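Local structure of ThiJ/PfpI domain protein (Brachyspira murdochii, 4HCJ) at residues 133-137 with 138-142; 147-151 with 152-156; 113-117 with 118-122; 58-62 with 63-67. The protein is of unknown precise function but belongs to the DJ-1/PfpI family, binds magnesium ions and is probably related to the hydrolases of that group. One frame throughout, in Å; residues are numbered along the deposited sequence. Where two conformers were deposited one is given.

Contact 1. Residues 133-137 with 138-142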
loop_
_atom_site.group_PDB
_atom_site.type_symbol
_atom_site.label_atom_id
_atom_site.label_comp_id
_atom_site.label_asym_id
_atom_site.label_seq_id
_atom_site.Cartn_x
_atom_site.Cartn_y
_atom_site.Cartn_z
ATOM N N SER A 133 -14.614 10.727 -0.494
ATOM C CA SER A 133 -15.650 10.520 0.513
ATOM C C SER A 133 -15.163 9.588 1.627
ATOM O O SER A 133 -15.276 9.902 2.820
ATOM C CB SER A 133 -16.898 9.947 -0.152
ATOM O OG SER A 133 -16.618 8.707 -0.757
ATOM N N HIS A 134 -14.620 8.442 1.232
ATOM C CA HIS A 134 -14.209 7.438 2.208
ATOM C C HIS A 134 -13.055 7.921 3.053
ATOM O O HIS A 134 -12.968 7.651 4.258
ATOM C CB HIS A 134 -13.787 6.150 1.515
ATOM C CG HIS A 134 -14.788 5.656 0.531
ATOM N ND1 HIS A 134 -15.916 4.970 0.912
ATOM C CD2 HIS A 134 -14.823 5.736 -0.819
ATOM C CE1 HIS A 134 -16.620 4.669 -0.164
ATOM N NE2 HIS A 134 -15.984 5.131 -1.223
ATOM N N VAL A 135 -12.131 8.625 2.407
ATOM C CA VAL A 135 -10.936 9.076 3.090
ATOM C C VAL A 135 -11.269 10.201 4.080
ATOM O O VAL A 135 -10.792 10.191 5.224
ATOM C CB VAL A 135 -9.853 9.421 2.057
ATOM C CG1 VAL A 135 -8.616 10.005 2.728
ATOM C CG2 VAL A 135 -9.472 8.133 1.288
ATOM N N ARG A 136 -12.127 11.139 3.674
ATOM C CA ARG A 136 -12.571 12.165 4.600
ATOM C C ARG A 136 -13.391 11.565 5.741
ATOM O O ARG A 136 -13.313 12.052 6.882
ATOM C CB ARG A 136 -13.398 13.238 3.900
ATOM C CG ARG A 136 -12.590 14.119 2.975
ATOM C CD ARG A 136 -13.364 15.398 2.599
ATOM N NE ARG A 136 -12.700 16.164 1.538
ATOM C CZ ARG A 136 -11.692 17.005 1.722
ATOM N NH1 ARG A 136 -11.194 17.211 2.939
ATOM N NH2 ARG A 136 -11.182 17.645 0.674
ATOM N N HIS A 137 -14.163 10.513 5.463
ATOM C CA HIS A 137 -14.940 9.870 6.506
ATOM C C HIS A 137 -14.039 9.315 7.614
ATOM O O HIS A 137 -14.428 9.295 8.790
ATOM C CB HIS A 137 -15.805 8.760 5.909
ATOM C CG HIS A 137 -16.634 8.034 6.916
ATOM N ND1 HIS A 137 -17.782 8.557 7.468
ATOM C CD2 HIS A 137 -16.450 6.824 7.494
ATOM C CE1 HIS A 137 -18.282 7.679 8.327
ATOM N NE2 HIS A 137 -17.489 6.623 8.364
ATOM N N GLY A 138 -12.836 8.887 7.235
ATOM C CA GLY A 138 -11.824 8.450 8.178
ATOM C C GLY A 138 -11.029 9.562 8.851
ATOM O O GLY A 138 -9.992 9.287 9.460
ATOM N N ASN A 139 -11.511 10.800 8.743
ATOM C CA ASN A 139 -10.947 11.963 9.444
ATOM C C ASN A 139 -9.573 12.390 8.936
ATOM O O ASN A 139 -8.882 13.160 9.610
ATOM C CB ASN A 139 -10.981 11.802 10.972
ATOM C CG ASN A 139 -12.379 11.965 11.516
ATOM O OD1 ASN A 139 -13.115 12.843 11.071
ATOM N ND2 ASN A 139 -12.767 11.120 12.453
ATOM N N ALA A 140 -9.194 11.936 7.752
ATOM C CA ALA A 140 -7.939 12.366 7.156
ATOM C C ALA A 140 -8.073 13.754 6.536
ATOM O O ALA A 140 -9.178 14.193 6.206
ATOM C CB ALA A 140 -7.486 11.359 6.123
ATOM N N ASN A 141 -6.938 14.422 6.339
ATOM C CA ASN A 141 -6.895 15.693 5.626
ATOM C C ASN A 141 -6.358 15.453 4.230
ATOM O O ASN A 141 -5.243 14.964 4.074
ATOM C CB ASN A 141 -5.987 16.702 6.329
ATOM C CG ASN A 141 -6.242 16.772 7.812
ATOM O OD1 ASN A 141 -7.379 16.998 8.243
ATOM N ND2 ASN A 141 -5.199 16.566 8.609
ATOM N N ILE A 142 -7.140 15.798 3.214
ATOM C CA ILE A 142 -6.728 15.556 1.843
ATOM C C ILE A 142 -5.917 16.730 1.313
ATOM O O ILE A 142 -6.418 17.862 1.195
ATOM C CB ILE A 142 -7.931 15.255 0.928
ATOM C CG1 ILE A 142 -8.666 13.996 1.420
ATOM C CG2 ILE A 142 -7.447 15.053 -0.499
ATOM C CD1 ILE A 142 -9.862 13.636 0.621
HETATM O O HOH W 1 -11.731 14.405 7.178
HETATM O O HOH W 2 -8.831 18.332 3.784
#
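His134 and Gly138 join where helix 132-137 stops and turns toward strand 141-142, within a small beta-alpha-beta unit begun by strand 124-125. The backbone bonds come first. Gly138 N reaches His134 O at 3.2 Å and has a weaker, bent bond to Val135 O. Asn139 takes up a positive phi of 69°, and its N bonds to Arg136 O at 2.9 Å. Ala140 N then points back at Val135 O, a weak bond of 3.5 Å. The carbonyls of His134, Val135 and Arg136 are thus used by the chain that leaves the helix. Water 1 bridges the same turn, donating both to Arg136 O and to Ala140 O.

Among apolar contacts, Val135 CG1 lies against Ala140 CB at 3.8 Å, on the side facing Val125 and helix 110-116. Farther along, the extended Arg136 side chain crosses that of Ile142 at about a right angle, its CG 3.6 Å from Ile142 CD1. The same methyl sits over one face of the guanidinium, toward its rim.

His137 binds magnesium; the nearest atom of its side chain is about 2 Å from the ion. Its chi1 of 180° sets CG anti to the backbone N, beside the carbonyl carbon, while His137 CB stays 3.3 Å from Gly138 N. Asn139 is held from elsewhere, its ND2 bonded to Glu121 OE2. At the in-plane edge of the guanidinium, Arg136 NH1 donates over 2.7 Å to water 2, which also accepts the N-H of Ile142.

Contact 2. Residues 147-151 with 152-156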
loop_
_atom_site.group_PDB
_atom_site.type_symbol
_atom_site.label_atom_id
_atom_site.label_comp_id
_atom_site.label_asym_id
_atom_site.label_seq_id
_atom_site.Cartn_x
_atom_site.Cartn_y
_atom_site.Cartn_z
ATOM N N VAL A 147 1.699 12.904 -3.938
ATOM C CA VAL A 147 2.269 12.022 -2.921
ATOM C C VAL A 147 2.402 12.827 -1.639
ATOM O O VAL A 147 2.756 14.021 -1.680
ATOM C CB VAL A 147 3.688 11.517 -3.325
ATOM C CG1 VAL A 147 4.254 10.584 -2.267
ATOM C CG2 VAL A 147 3.658 10.826 -4.676
ATOM N N VAL A 148 2.107 12.201 -0.502
ATOM C CA VAL A 148 2.235 12.857 0.798
ATOM C C VAL A 148 2.938 11.924 1.763
ATOM O O VAL A 148 2.495 10.796 1.993
ATOM C CB VAL A 148 0.869 13.266 1.411
ATOM C CG1 VAL A 148 1.046 13.910 2.782
ATOM C CG2 VAL A 148 0.090 14.177 0.466
ATOM N N VAL A 149 4.029 12.411 2.353
ATOM C CA VAL A 149 4.737 11.696 3.405
ATOM C C VAL A 149 4.390 12.347 4.738
ATOM O O VAL A 149 4.650 13.541 4.935
ATOM C CB VAL A 149 6.270 11.749 3.189
ATOM C CG1 VAL A 149 7.006 11.123 4.373
ATOM C CG2 VAL A 149 6.648 11.066 1.880
ATOM N N SER A 150 3.817 11.563 5.648
ATOM C CA SER A 150 3.435 12.031 6.979
ATOM C C SER A 150 4.036 11.074 8.000
ATOM O O SER A 150 3.399 10.099 8.414
ATOM C CB SER A 150 1.908 12.096 7.105
ATOM O OG SER A 150 1.425 13.075 6.204
ATOM N N GLY A 151 5.288 11.321 8.376
ATOM C CA GLY A 151 5.995 10.403 9.245
ATOM C C GLY A 151 6.190 9.058 8.571
ATOM O O GLY A 151 6.781 8.983 7.495
ATOM N N ASN A 152 5.681 8.000 9.197
ATOM C CA ASN A 152 5.789 6.653 8.646
ATOM C C ASN A 152 4.656 6.301 7.684
ATOM O O ASN A 152 4.632 5.195 7.171
ATOM C CB ASN A 152 5.804 5.617 9.770
ATOM C CG ASN A 152 7.074 5.633 10.570
ATOM O OD1 ASN A 152 8.022 6.331 10.239
ATOM N ND2 ASN A 152 7.099 4.853 11.627
ATOM N N ILE A 153 3.723 7.225 7.462
ATOM C CA ILE A 153 2.607 7.007 6.555
ATOM C C ILE A 153 2.905 7.702 5.231
ATOM O O ILE A 153 3.265 8.881 5.210
ATOM C CB ILE A 153 1.289 7.526 7.191
ATOM C CG1 ILE A 153 0.937 6.683 8.421
ATOM C CG2 ILE A 153 0.155 7.554 6.171
ATOM C CD1 ILE A 153 -0.191 7.231 9.256
ATOM N N VAL A 154 2.751 6.980 4.125
ATOM C CA VAL A 154 2.971 7.551 2.804
ATOM C C VAL A 154 1.760 7.219 1.934
ATOM O O VAL A 154 1.338 6.068 1.881
ATOM C CB VAL A 154 4.248 6.991 2.118
ATOM C CG1 VAL A 154 4.468 7.672 0.778
ATOM C CG2 VAL A 154 5.466 7.176 3.028
ATOM N N THR A 155 1.188 8.228 1.280
ATOM C CA THR A 155 0.043 8.000 0.416
ATOM C C THR A 155 0.276 8.651 -0.943
ATOM O O THR A 155 1.066 9.603 -1.080
ATOM C CB THR A 155 -1.277 8.498 1.044
ATOM O OG1 THR A 155 -1.165 9.891 1.347
ATOM C CG2 THR A 155 -1.644 7.711 2.306
ATOM N N ALA A 156 -0.421 8.142 -1.957
ATOM C CA ALA A 156 -0.354 8.699 -3.297
ATOM C C ALA A 156 -1.704 8.567 -3.976
ATOM O O ALA A 156 -2.542 7.744 -3.593
ATOM C CB ALA A 156 0.751 8.045 -4.124
HETATM O O HOH W 3 0.179 10.437 3.756
#
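Val148 O is gripped by two hydrogen bonds and a softer contact. Thr155 N donates to it at 3.0 Å, and water 3 adds a second proton. The CA-H of Val154 also leans on this oxygen, with Val154 CA and Val148 O 3.4 Å apart. Water 3 is in turn held by Thr155 OG1 at 2.8 Å; chi1 of 58° places that hydroxyl between the backbone N and the carbonyl carbon, and it also bonds to Thr126 N.

Val148 N returns to Thr155 O, completing one hydrogen-bonded pair. The next such pair, Ser150 with Ile153, closes the turn: Ser150 N meets Ile153 O at 2.8 Å in a nearly straight bond (172°), and Ile153 N returns to Ser150 O at 3.0 Å. Ser150 OG looks elsewhere, to Asn124 O.

On the face carrying the non-hydrogen-bonded pairs, Val149 and Val154 lie side by side, pointing the same way. Val154 CG1 is 4.2 Å from Val149 CG2 and equally far from Val147 CG1, while Val147 CG2 touches Ala156 CB. Helix 162-174 packs on Val147, Val149 and Ala156.

Gly151, with positive phi, and Asn152 form the corner of a type II' turn, making this a beta hairpin with a two-residue loop at the edge of the central sheet of an alpha-beta-alpha sandwich.

Contact 3. Residues 113-117 with 118-122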
loop_
_atom_site.group_PDB
_atom_site.type_symbol
_atom_site.label_atom_id
_atom_site.label_comp_id
_atom_site.label_asym_id
_atom_site.label_seq_id
_atom_site.Cartn_x
_atom_site.Cartn_y
_atom_site.Cartn_z
ATOM N N ILE A 113 -8.288 1.436 2.472
ATOM C CA ILE A 113 -8.102 0.424 3.507
ATOM C C ILE A 113 -7.536 1.075 4.767
ATOM O O ILE A 113 -7.974 0.803 5.889
ATOM C CB ILE A 113 -7.186 -0.708 3.029
ATOM C CG1 ILE A 113 -7.862 -1.482 1.882
ATOM C CG2 ILE A 113 -6.817 -1.653 4.176
ATOM C CD1 ILE A 113 -6.924 -2.442 1.144
HETATM N N MSE A 114 -6.513 1.904 4.578
HETATM C CA MSE A 114 -5.889 2.614 5.691
HETATM C C MSE A 114 -6.873 3.563 6.398
HETATM O O MSE A 114 -6.924 3.614 7.642
HETATM C CB MSE A 114 -4.655 3.354 5.182
HETATM C CG MSE A 114 -3.563 2.385 4.695
HETATM SE SE MSE A 114 -2.255 3.177 3.492
HETATM C CE MSE A 114 -1.487 4.549 4.640
ATOM N N ALA A 115 -7.671 4.279 5.608
ATOM C CA ALA A 115 -8.663 5.171 6.182
ATOM C C ALA A 115 -9.663 4.383 7.025
ATOM O O ALA A 115 -9.990 4.767 8.153
ATOM C CB ALA A 115 -9.379 5.926 5.076
ATOM N N ASN A 116 -10.152 3.279 6.468
ATOM C CA ASN A 116 -11.142 2.455 7.152
ATOM C C ASN A 116 -10.579 1.758 8.392
ATOM O O ASN A 116 -11.331 1.447 9.312
ATOM C CB ASN A 116 -11.747 1.440 6.197
ATOM C CG ASN A 116 -12.683 2.062 5.177
ATOM O OD1 ASN A 116 -13.008 3.244 5.251
ATOM N ND2 ASN A 116 -13.134 1.256 4.230
ATOM N N ALA A 117 -9.270 1.535 8.425
ATOM C CA ALA A 117 -8.590 0.982 9.596
ATOM C C ALA A 117 -8.411 2.018 10.711
ATOM O O ALA A 117 -7.907 1.681 11.790
ATOM C CB ALA A 117 -7.226 0.446 9.196
ATOM N N LYS A 118 -8.803 3.266 10.454
ATOM C CA LYS A 118 -8.709 4.364 11.426
ATOM C C LYS A 118 -7.275 4.730 11.760
ATOM O O LYS A 118 -6.989 5.192 12.863
ATOM C CB LYS A 118 -9.491 4.057 12.704
ATOM C CG LYS A 118 -10.934 3.801 12.436
ATOM C CD LYS A 118 -11.521 5.025 11.811
ATOM C CE LYS A 118 -12.273 4.673 10.579
ATOM N NZ LYS A 118 -13.741 4.748 10.884
ATOM N N ILE A 119 -6.370 4.538 10.813
ATOM C CA ILE A 119 -4.994 4.975 11.019
ATOM C C ILE A 119 -4.679 6.305 10.353
ATOM O O ILE A 119 -3.560 6.795 10.462
ATOM C CB ILE A 119 -3.951 3.901 10.605
ATOM C CG1 ILE A 119 -3.928 3.652 9.084
ATOM C CG2 ILE A 119 -4.146 2.602 11.410
ATOM C CD1 ILE A 119 -2.583 3.101 8.613
ATOM N N LEU A 120 -5.663 6.909 9.698
ATOM C CA LEU A 120 -5.451 8.185 9.022
ATOM C C LEU A 120 -6.183 9.338 9.707
ATOM O O LEU A 120 -6.246 10.445 9.157
ATOM C CB LEU A 120 -5.846 8.127 7.547
ATOM C CG LEU A 120 -5.168 7.023 6.730
ATOM C CD1 LEU A 120 -5.607 7.105 5.266
ATOM C CD2 LEU A 120 -3.658 7.100 6.833
ATOM N N GLU A 121 -6.737 9.113 10.898
ATOM C CA GLU A 121 -7.440 10.191 11.579
ATOM C C GLU A 121 -6.483 11.335 11.906
ATOM O O GLU A 121 -5.454 11.130 12.556
ATOM C CB GLU A 121 -8.123 9.684 12.843
ATOM C CG GLU A 121 -9.144 8.608 12.597
ATOM C CD GLU A 121 -10.145 8.499 13.727
ATOM O OE1 GLU A 121 -9.757 8.129 14.855
ATOM O OE2 GLU A 121 -11.337 8.788 13.494
ATOM N N GLU A 122 -6.816 12.539 11.441
ATOM C CA GLU A 122 -6.004 13.737 11.660
ATOM C C GLU A 122 -4.643 13.672 10.957
ATOM O O GLU A 122 -3.747 14.422 11.315
ATOM C CB GLU A 122 -5.857 14.067 13.152
ATOM C CG GLU A 122 -7.124 13.849 13.947
ATOM C CD GLU A 122 -8.305 14.641 13.434
ATOM O OE1 GLU A 122 -8.111 15.810 13.046
ATOM O OE2 GLU A 122 -9.442 14.101 13.416
HETATM O O HOH W 4 -8.536 6.849 9.322
#
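Lys118 N folds back to Ala115 O at 3.0 Å and Ile119 N to Met114 O in a weak bond of 3.3 Å, so that, with Lys118 at a positive phi of 66°, helix 110-116 ends in a Schellman motif. A second partner of Ala115 O is water 4, which donates to it at 2.8 Å and accepts the N-H of Leu120, tying the next residue of the loop to the helix end.

Leucine and isoleucine then close over the last turn. Leu120 CD1 presses on the backbone at Ala115 N (3.5 Å) and lies against the CB atoms of both Met114 and Ala115. Its other methyl, CD2, meets CE of Met114, present as selenomethionine, at 4.0 Å. Ile119 comes from another direction: chi1 of 68° sets CG1 between its own backbone N and carbonyl carbon and brings it to 3.3 Å from Met114 O, with CD1 reaching Met114 CG. Beyond this cluster lie Ile153 on strand 153-156 and Val104 on strand 103-107, while Ile119 also touches helix 88-99.

In one of its two conformers Lys118 lays CE 3.3 Å from Ala115 O and runs toward the magnesium-binding His137. The helix end is thus apolar on the side of Met114, Ile119 and Leu120, yet Met114 O and Ala115 O both keep polar partners in the turn or in one water.

Contact 4. Residues 58-62 with 63-67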
loop_
_atom_site.group_PDB
_atom_site.type_symbol
_atom_site.label_atom_id
_atom_site.label_comp_id
_atom_site.label_asym_id
_atom_site.label_seq_id
_atom_site.Cartn_x
_atom_site.Cartn_y
_atom_site.Cartn_z
ATOM N N ILE A 58 1.200 -14.491 -6.041
ATOM C CA ILE A 58 0.923 -14.142 -4.661
ATOM C C ILE A 58 1.746 -15.074 -3.785
ATOM O O ILE A 58 1.594 -16.301 -3.851
ATOM C CB ILE A 58 -0.567 -14.278 -4.332
ATOM C CG1 ILE A 58 -1.402 -13.344 -5.203
ATOM C CG2 ILE A 58 -0.797 -14.031 -2.854
ATOM C CD1 ILE A 58 -2.828 -13.835 -5.433
ATOM N N ASP A 59 2.617 -14.495 -2.962
ATOM C CA ASP A 59 3.515 -15.245 -2.098
ATOM C C ASP A 59 2.882 -15.721 -0.796
ATOM O O ASP A 59 3.266 -16.781 -0.275
ATOM C CB ASP A 59 4.737 -14.392 -1.757
ATOM C CG ASP A 59 5.466 -13.922 -2.989
ATOM O OD1 ASP A 59 6.106 -14.771 -3.635
ATOM O OD2 ASP A 59 5.381 -12.727 -3.330
ATOM N N LEU A 60 1.981 -14.905 -0.251
ATOM C CA LEU A 60 1.498 -15.062 1.115
ATOM C C LEU A 60 0.004 -14.794 1.188
ATOM O O LEU A 60 -0.502 -13.894 0.512
ATOM C CB LEU A 60 2.159 -13.995 2.021
ATOM C CG LEU A 60 3.660 -14.161 2.256
ATOM C CD1 LEU A 60 4.273 -12.869 2.780
ATOM C CD2 LEU A 60 3.940 -15.287 3.233
ATOM N N LEU A 61 -0.682 -15.526 2.053
ATOM C CA LEU A 61 -2.005 -15.113 2.486
ATOM C C LEU A 61 -1.850 -13.958 3.469
ATOM O O LEU A 61 -0.833 -13.871 4.167
ATOM C CB LEU A 61 -2.704 -16.244 3.224
ATOM C CG LEU A 61 -2.883 -17.533 2.416
ATOM C CD1 LEU A 61 -3.398 -18.629 3.330
ATOM C CD2 LEU A 61 -3.846 -17.305 1.261
ATOM N N PHE A 62 -2.869 -13.096 3.590
ATOM C CA PHE A 62 -2.833 -12.076 4.644
ATOM C C PHE A 62 -2.520 -12.731 5.994
ATOM O O PHE A 62 -1.745 -12.193 6.808
ATOM C CB PHE A 62 -4.169 -11.332 4.750
ATOM C CG PHE A 62 -4.591 -10.618 3.495
ATOM C CD1 PHE A 62 -3.673 -9.965 2.686
ATOM C CD2 PHE A 62 -5.923 -10.614 3.118
ATOM C CE1 PHE A 62 -4.087 -9.307 1.535
ATOM C CE2 PHE A 62 -6.340 -9.962 1.973
ATOM C CZ PHE A 62 -5.421 -9.316 1.175
ATOM N N SER A 63 -3.126 -13.889 6.232
ATOM C CA SER A 63 -2.992 -14.562 7.507
ATOM C C SER A 63 -1.596 -15.089 7.789
ATOM O O SER A 63 -1.317 -15.444 8.934
ATOM C CB SER A 63 -3.974 -15.726 7.600
ATOM O OG SER A 63 -3.644 -16.727 6.648
ATOM N N GLU A 64 -0.741 -15.142 6.758
ATOM C CA GLU A 64 0.636 -15.620 6.885
ATOM C C GLU A 64 1.646 -14.507 7.086
ATOM O O GLU A 64 2.827 -14.762 7.255
ATOM C CB GLU A 64 1.026 -16.434 5.644
ATOM C CG GLU A 64 0.250 -17.744 5.524
ATOM C CD GLU A 64 0.451 -18.470 4.198
ATOM O OE1 GLU A 64 0.722 -17.821 3.163
ATOM O OE2 GLU A 64 0.309 -19.709 4.185
ATOM N N VAL A 65 1.185 -13.267 7.087
ATOM C CA VAL A 65 2.101 -12.143 7.195
ATOM C C VAL A 65 2.628 -11.980 8.609
ATOM O O VAL A 65 1.857 -11.963 9.564
ATOM C CB VAL A 65 1.408 -10.851 6.753
ATOM C CG1 VAL A 65 2.247 -9.618 7.111
ATOM C CG2 VAL A 65 1.113 -10.915 5.263
ATOM N N ASP A 66 3.949 -11.859 8.713
ATOM C CA ASP A 66 4.630 -11.550 9.963
ATOM C C ASP A 66 5.332 -10.216 9.761
ATOM O O ASP A 66 6.234 -10.101 8.929
ATOM C CB ASP A 66 5.650 -12.645 10.292
ATOM C CG ASP A 66 6.302 -12.461 11.650
ATOM O OD1 ASP A 66 6.237 -11.350 12.220
ATOM O OD2 ASP A 66 6.892 -13.442 12.143
ATOM N N ALA A 67 4.923 -9.207 10.522
ATOM C CA ALA A 67 5.501 -7.873 10.371
ATOM C C ALA A 67 7.015 -7.812 10.579
ATOM O O ALA A 67 7.679 -6.941 10.028
ATOM C CB ALA A 67 4.802 -6.866 11.284
HETATM O O HOH W 5 2.656 -18.810 1.512
#
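Glu64 OE1 takes the N-H of Leu61 at 2.9 Å in an almost straight bond (171°), approached from above the carboxylate plane. Water 5 donates to the same oxygen at 2.7 Å and also to Asp59 O, so this one oxygen holds Leu61 N directly and Asp59 O through the water. The glutamate is extended beyond CG, which lets it reach back over Leu61.

Backbone bonds make the corner. Glu64 N returns to Leu61 O at 2.9 Å, and Val65 N to Phe62 O at 3.1 Å. These successive i to i+3 bonds form a short 3-10 turn through which strand 55-61 of the central mixed sheet enters the loop toward strand 72-75.

Van der Waals contacts flank the glutamate. Leu61 CG rests 3.7 Å from Glu64 OE1, and its CB is near Ser63 OG. Leu60 crosses Glu64 obliquely, with CD2 4.0 Å from Glu64 CB. The apolar pair is Leu60 CD1 with Val65 CG2, 4.5 Å apart. Val65 CG2 also lies 3.5 Å from Phe62 O; this valine and Phe62 both pack on Leu93 of helix 88-99, while Leu60 and Val65 touch Leu11 of strand 9-13.

How the contacts relate
Along the chain contact 4 comes first, then contact 3, contact 1 and contact 2. Contacts 3 and 1 lie close, their centres about 8 Å apart: the loop after helix 110-116 meets the turn after helix 132-137, with Asn139 O probably bonded to Glu122 N. Contact 2 packs against contact 3, its Ile153 and Thr155 touching Met114, although their centres are about 13 Å apart. Contact 4 stands on the other side of the chain's centre from contacts 1 and 2, about 28 and 23 Å away between centres, yet shares the central sheet with contact 2. Contact 3 thus touches both contact 1, with its magnesium-binding His137, and contact 2, which do not touch each other.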